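Local coordinates for BB_2cx5_001 (Thermus thermophilus, PDB 3RI0), which is a computationally designed epitope scaffold, built on an aminoacyl-tRNA editing-domain fold to present a grafted linear epitope, probably of HIV, for immunogen design, at residues L115-V125 with F136-L144. The protein carries 6 engineered substitutions. Sequence-based numbering, arbitrary orientation.
Sequences LDEDLLGYPEV and FRATPKELL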
loop_
_atom_site.group_PDB
_atom_site.type_symbol
_atom_site.label_atom_id
_atom_site.label_comp_id
_atom_site.label_asym_id
_atom_site.label_seq_id
_atom_site.Cartn_x
_atom_site.Cartn_y
_atom_site.Cartn_z
ATOM N N LEU A 115 -2.453 -9.494 0.184
ATOM C CA LEU A 115 -2.365 -8.863 1.495
ATOM C C LEU A 115 -1.699 -9.708 2.574
ATOM O O LEU A 115 -2.187 -10.780 2.936
ATOM C CB LEU A 115 -3.771 -8.468 1.963
ATOM C CG LEU A 115 -3.935 -7.790 3.331
ATOM C CD1 LEU A 115 -4.092 -6.306 3.146
ATOM C CD2 LEU A 115 -5.166 -8.325 4.033
ATOM N N ASP A 116 -0.589 -9.189 3.088
ATOM C CA ASP A 116 0.196 -9.804 4.161
ATOM C C ASP A 116 -0.778 -10.174 5.270
ATOM O O ASP A 116 -1.350 -9.282 5.898
ATOM C CB ASP A 116 1.201 -8.769 4.689
ATOM C CG ASP A 116 2.062 -9.281 5.842
ATOM O OD1 ASP A 116 1.666 -10.243 6.542
ATOM O OD2 ASP A 116 3.147 -8.687 6.052
ATOM N N GLU A 117 -0.951 -11.471 5.523
ATOM C CA GLU A 117 -1.889 -11.918 6.562
ATOM C C GLU A 117 -1.710 -11.248 7.920
ATOM O O GLU A 117 -2.666 -11.145 8.689
ATOM C CB GLU A 117 -1.842 -13.447 6.725
ATOM C CG GLU A 117 -0.448 -14.082 6.791
ATOM C CD GLU A 117 -0.523 -15.601 7.009
ATOM O OE1 GLU A 117 -1.307 -16.283 6.308
ATOM O OE2 GLU A 117 0.204 -16.109 7.885
ATOM N N ASP A 118 -0.505 -10.778 8.223
ATOM C CA ASP A 118 -0.266 -10.111 9.500
ATOM C C ASP A 118 -1.055 -8.815 9.642
ATOM O O ASP A 118 -1.280 -8.345 10.755
ATOM C CB ASP A 118 1.227 -9.829 9.701
ATOM C CG ASP A 118 2.027 -11.092 10.005
ATOM O OD1 ASP A 118 1.417 -12.181 10.129
ATOM O OD2 ASP A 118 3.267 -10.995 10.118
ATOM N N LEU A 119 -1.478 -8.229 8.527
ATOM C CA LEU A 119 -2.249 -6.987 8.585
ATOM C C LEU A 119 -3.647 -7.222 9.163
ATOM O O LEU A 119 -4.217 -6.329 9.789
ATOM C CB LEU A 119 -2.357 -6.356 7.192
ATOM C CG LEU A 119 -1.085 -5.688 6.658
ATOM C CD1 LEU A 119 -1.293 -5.237 5.218
ATOM C CD2 LEU A 119 -0.733 -4.494 7.539
ATOM N N LEU A 120 -4.187 -8.424 8.970
ATOM C CA LEU A 120 -5.518 -8.744 9.493
ATOM C C LEU A 120 -5.437 -8.809 11.019
ATOM O O LEU A 120 -6.453 -8.869 11.710
ATOM C CB LEU A 120 -6.002 -10.094 8.953
ATOM C CG LEU A 120 -5.981 -10.349 7.442
ATOM C CD1 LEU A 120 -6.506 -11.740 7.159
ATOM C CD2 LEU A 120 -6.818 -9.319 6.723
ATOM N N GLY A 121 -4.209 -8.768 11.531
ATOM C CA GLY A 121 -3.985 -8.838 12.963
ATOM C C GLY A 121 -4.333 -7.599 13.772
ATOM O O GLY A 121 -4.206 -7.613 14.997
ATOM N N TYR A 122 -4.770 -6.527 13.121
ATOM C CA TYR A 122 -5.113 -5.321 13.864
ATOM C C TYR A 122 -6.541 -4.860 13.633
ATOM O O TYR A 122 -7.196 -5.286 12.683
ATOM C CB TYR A 122 -4.170 -4.181 13.490
ATOM C CG TYR A 122 -2.698 -4.502 13.599
ATOM C CD1 TYR A 122 -1.997 -5.019 12.512
ATOM C CD2 TYR A 122 -2.000 -4.259 14.778
ATOM C CE1 TYR A 122 -0.633 -5.276 12.593
ATOM C CE2 TYR A 122 -0.637 -4.512 14.873
ATOM C CZ TYR A 122 0.041 -5.019 13.769
ATOM O OH TYR A 122 1.399 -5.227 13.823
ATOM N N PRO A 123 -7.045 -3.987 14.522
ATOM C CA PRO A 123 -8.404 -3.447 14.419
ATOM C C PRO A 123 -8.462 -2.411 13.297
ATOM O O PRO A 123 -9.525 -2.097 12.765
ATOM C CB PRO A 123 -8.644 -2.848 15.806
ATOM C CG PRO A 123 -7.274 -2.466 16.253
ATOM C CD PRO A 123 -6.456 -3.657 15.832
ATOM N N GLU A 124 -7.300 -1.872 12.945
ATOM C CA GLU A 124 -7.206 -0.902 11.862
ATOM C C GLU A 124 -5.751 -0.722 11.459
ATOM O O GLU A 124 -4.851 -0.955 12.263
ATOM C CB GLU A 124 -7.798 0.450 12.264
ATOM C CG GLU A 124 -6.767 1.433 12.763
ATOM C CD GLU A 124 -6.862 1.672 14.238
ATOM O OE1 GLU A 124 -7.846 2.319 14.666
ATOM O OE2 GLU A 124 -5.963 1.212 14.971
ATOM N N VAL A 125 -5.529 -0.307 10.214
ATOM C CA VAL A 125 -4.183 -0.099 9.687
ATOM C C VAL A 125 -4.116 1.252 8.972
ATOM O O VAL A 125 -5.153 1.850 8.659
ATOM C CB VAL A 125 -3.791 -1.227 8.686
ATOM C CG1 VAL A 125 -3.586 -2.546 9.422
ATOM C CG2 VAL A 125 -4.875 -1.398 7.647
ATOM N N PHE A 136 -4.030 7.285 5.610
ATOM C CA PHE A 136 -5.461 7.238 5.819
ATOM C C PHE A 136 -5.657 5.901 6.493
ATOM O O PHE A 136 -5.000 4.915 6.136
ATOM C CB PHE A 136 -6.246 7.358 4.493
ATOM C CG PHE A 136 -6.181 6.144 3.589
ATOM C CD1 PHE A 136 -7.050 5.076 3.779
ATOM C CD2 PHE A 136 -5.319 6.121 2.493
ATOM C CE1 PHE A 136 -7.068 3.990 2.883
ATOM C CE2 PHE A 136 -5.324 5.042 1.582
ATOM C CZ PHE A 136 -6.199 3.980 1.776
ATOM N N ARG A 137 -6.518 5.856 7.500
ATOM C CA ARG A 137 -6.721 4.598 8.189
ATOM C C ARG A 137 -7.940 3.867 7.678
ATOM O O ARG A 137 -8.855 4.471 7.103
ATOM C CB ARG A 137 -6.858 4.814 9.690
ATOM C CG ARG A 137 -8.152 5.441 10.118
ATOM C CD ARG A 137 -8.340 5.327 11.624
ATOM N NE ARG A 137 -8.941 4.065 12.052
ATOM C CZ ARG A 137 -10.131 3.627 11.647
ATOM N NH1 ARG A 137 -10.852 4.347 10.793
ATOM N NH2 ARG A 137 -10.615 2.478 12.105
ATOM N N ALA A 138 -7.950 2.561 7.897
ATOM C CA ALA A 138 -9.058 1.727 7.481
ATOM C C ALA A 138 -8.900 0.416 8.210
ATOM O O ALA A 138 -7.806 0.100 8.676
ATOM C CB ALA A 138 -9.009 1.497 5.973
ATOM N N THR A 139 -9.981 -0.345 8.329
ATOM C CA THR A 139 -9.879 -1.641 8.985
ATOM C C THR A 139 -9.420 -2.583 7.879
ATOM O O THR A 139 -9.579 -2.279 6.693
ATOM C CB THR A 139 -11.240 -2.129 9.534
ATOM O OG1 THR A 139 -12.145 -2.350 8.441
ATOM C CG2 THR A 139 -11.847 -1.090 10.477
ATOM N N PRO A 140 -8.802 -3.714 8.246
ATOM C CA PRO A 140 -8.339 -4.674 7.248
ATOM C C PRO A 140 -9.470 -5.089 6.314
ATOM O O PRO A 140 -9.257 -5.294 5.121
ATOM C CB PRO A 140 -7.850 -5.830 8.102
ATOM C CG PRO A 140 -7.251 -5.125 9.269
ATOM C CD PRO A 140 -8.317 -4.093 9.588
ATOM N N LYS A 141 -10.680 -5.185 6.861
ATOM C CA LYS A 141 -11.839 -5.586 6.075
ATOM C C LYS A 141 -12.074 -4.597 4.943
ATOM O O LYS A 141 -12.336 -4.993 3.804
ATOM C CB LYS A 141 -13.085 -5.670 6.965
ATOM C CG LYS A 141 -14.031 -6.801 6.573
ATOM C CD LYS A 141 -15.366 -6.760 7.330
ATOM C CE LYS A 141 -16.259 -7.941 6.927
ATOM N NZ LYS A 141 -17.687 -7.814 7.354
ATOM N N GLU A 142 -11.985 -3.308 5.258
ATOM C CA GLU A 142 -12.175 -2.267 4.257
ATOM C C GLU A 142 -11.045 -2.316 3.248
ATOM O O GLU A 142 -11.278 -2.269 2.047
ATOM C CB GLU A 142 -12.234 -0.891 4.918
ATOM C CG GLU A 142 -13.443 -0.703 5.828
ATOM C CD GLU A 142 -13.481 0.659 6.501
ATOM O OE1 GLU A 142 -12.523 1.001 7.228
ATOM O OE2 GLU A 142 -14.479 1.384 6.300
ATOM N N LEU A 143 -9.815 -2.422 3.732
ATOM C CA LEU A 143 -8.662 -2.481 2.842
ATOM C C LEU A 143 -8.881 -3.577 1.799
ATOM O O LEU A 143 -8.619 -3.368 0.611
ATOM C CB LEU A 143 -7.377 -2.749 3.645
ATOM C CG LEU A 143 -6.066 -2.773 2.846
ATOM C CD1 LEU A 143 -5.869 -1.437 2.129
ATOM C CD2 LEU A 143 -4.900 -3.048 3.772
ATOM N N LEU A 144 -9.359 -4.738 2.245
ATOM C CA LEU A 144 -9.620 -5.860 1.347
ATOM C C LEU A 144 -10.744 -5.560 0.367
ATOM O O LEU A 144 -10.676 -5.965 -0.796
ATOM C CB LEU A 144 -9.985 -7.116 2.150
ATOM C CG LEU A 144 -8.858 -7.827 2.899
ATOM C CD1 LEU A 144 -9.427 -8.932 3.779
ATOM C CD2 LEU A 144 -7.862 -8.394 1.886
#
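Pro-140, the first residue of helix 140-147, sets its ring against the 3-10 turn 117-121 and the loop after it. Its CG lies 3.3 Å from Leu-119 O and 3.4 Å from Tyr-122 O, while CB packs against Leu-120 CD2. Proline suits the first turn of a helix, where its missing N-H costs no helical bond, and its compact ring fits among the carbonyls.

One turn further on, two leucines meet Leu-115. Its chi1 of 180° carries CG toward the helix, and an off-rotamer chi2 (100°) turns one methyl to each: CD1 meets Leu-143 CD2 and CD2 meets Leu-144 CD2, both at 3.4 Å, tighter than usual for methyls. Leu-144 CD1 also touches Leu-120 CD2, and Val-125 CG2 approaches Leu-143 CD2, so branched aliphatic side chains fill the space between turn, strand and helix.

Just before Pro-140, strand 134-138 pairs antiparallel with the start of strand 125-128. Beta-branched Val-125 and small, buried Ala-138 suit this hydrogen-bonded pair, Val-125 N to Ala-138 O at 2.8 Å and Ala-138 N to Val-125 O at 3.0 Å. Beside it, Glu-124 OE1 approaches the guanidinium edge of Arg-137 and takes a weak hydrogen bond from NE (3.3 Å) within a salt bridge; carboxylate and guanidinium planes stand 84° apart, so the groups do not pair side by side.

A capping box fixes the strand-to-helix junction: Thr-139 N donates to the anti lone pair of Glu-142 OE1, and the threonine hydroxyl, apt at an N-cap, accepts weakly from Glu-142 N. The contact thus ties strand 113-116, lying between strands 59-65 and 150-152, and its following turn to this junction of the editing-domain fold, while strand 125-128 lies between strands 47-54 and 134-138 in the mixed sheet.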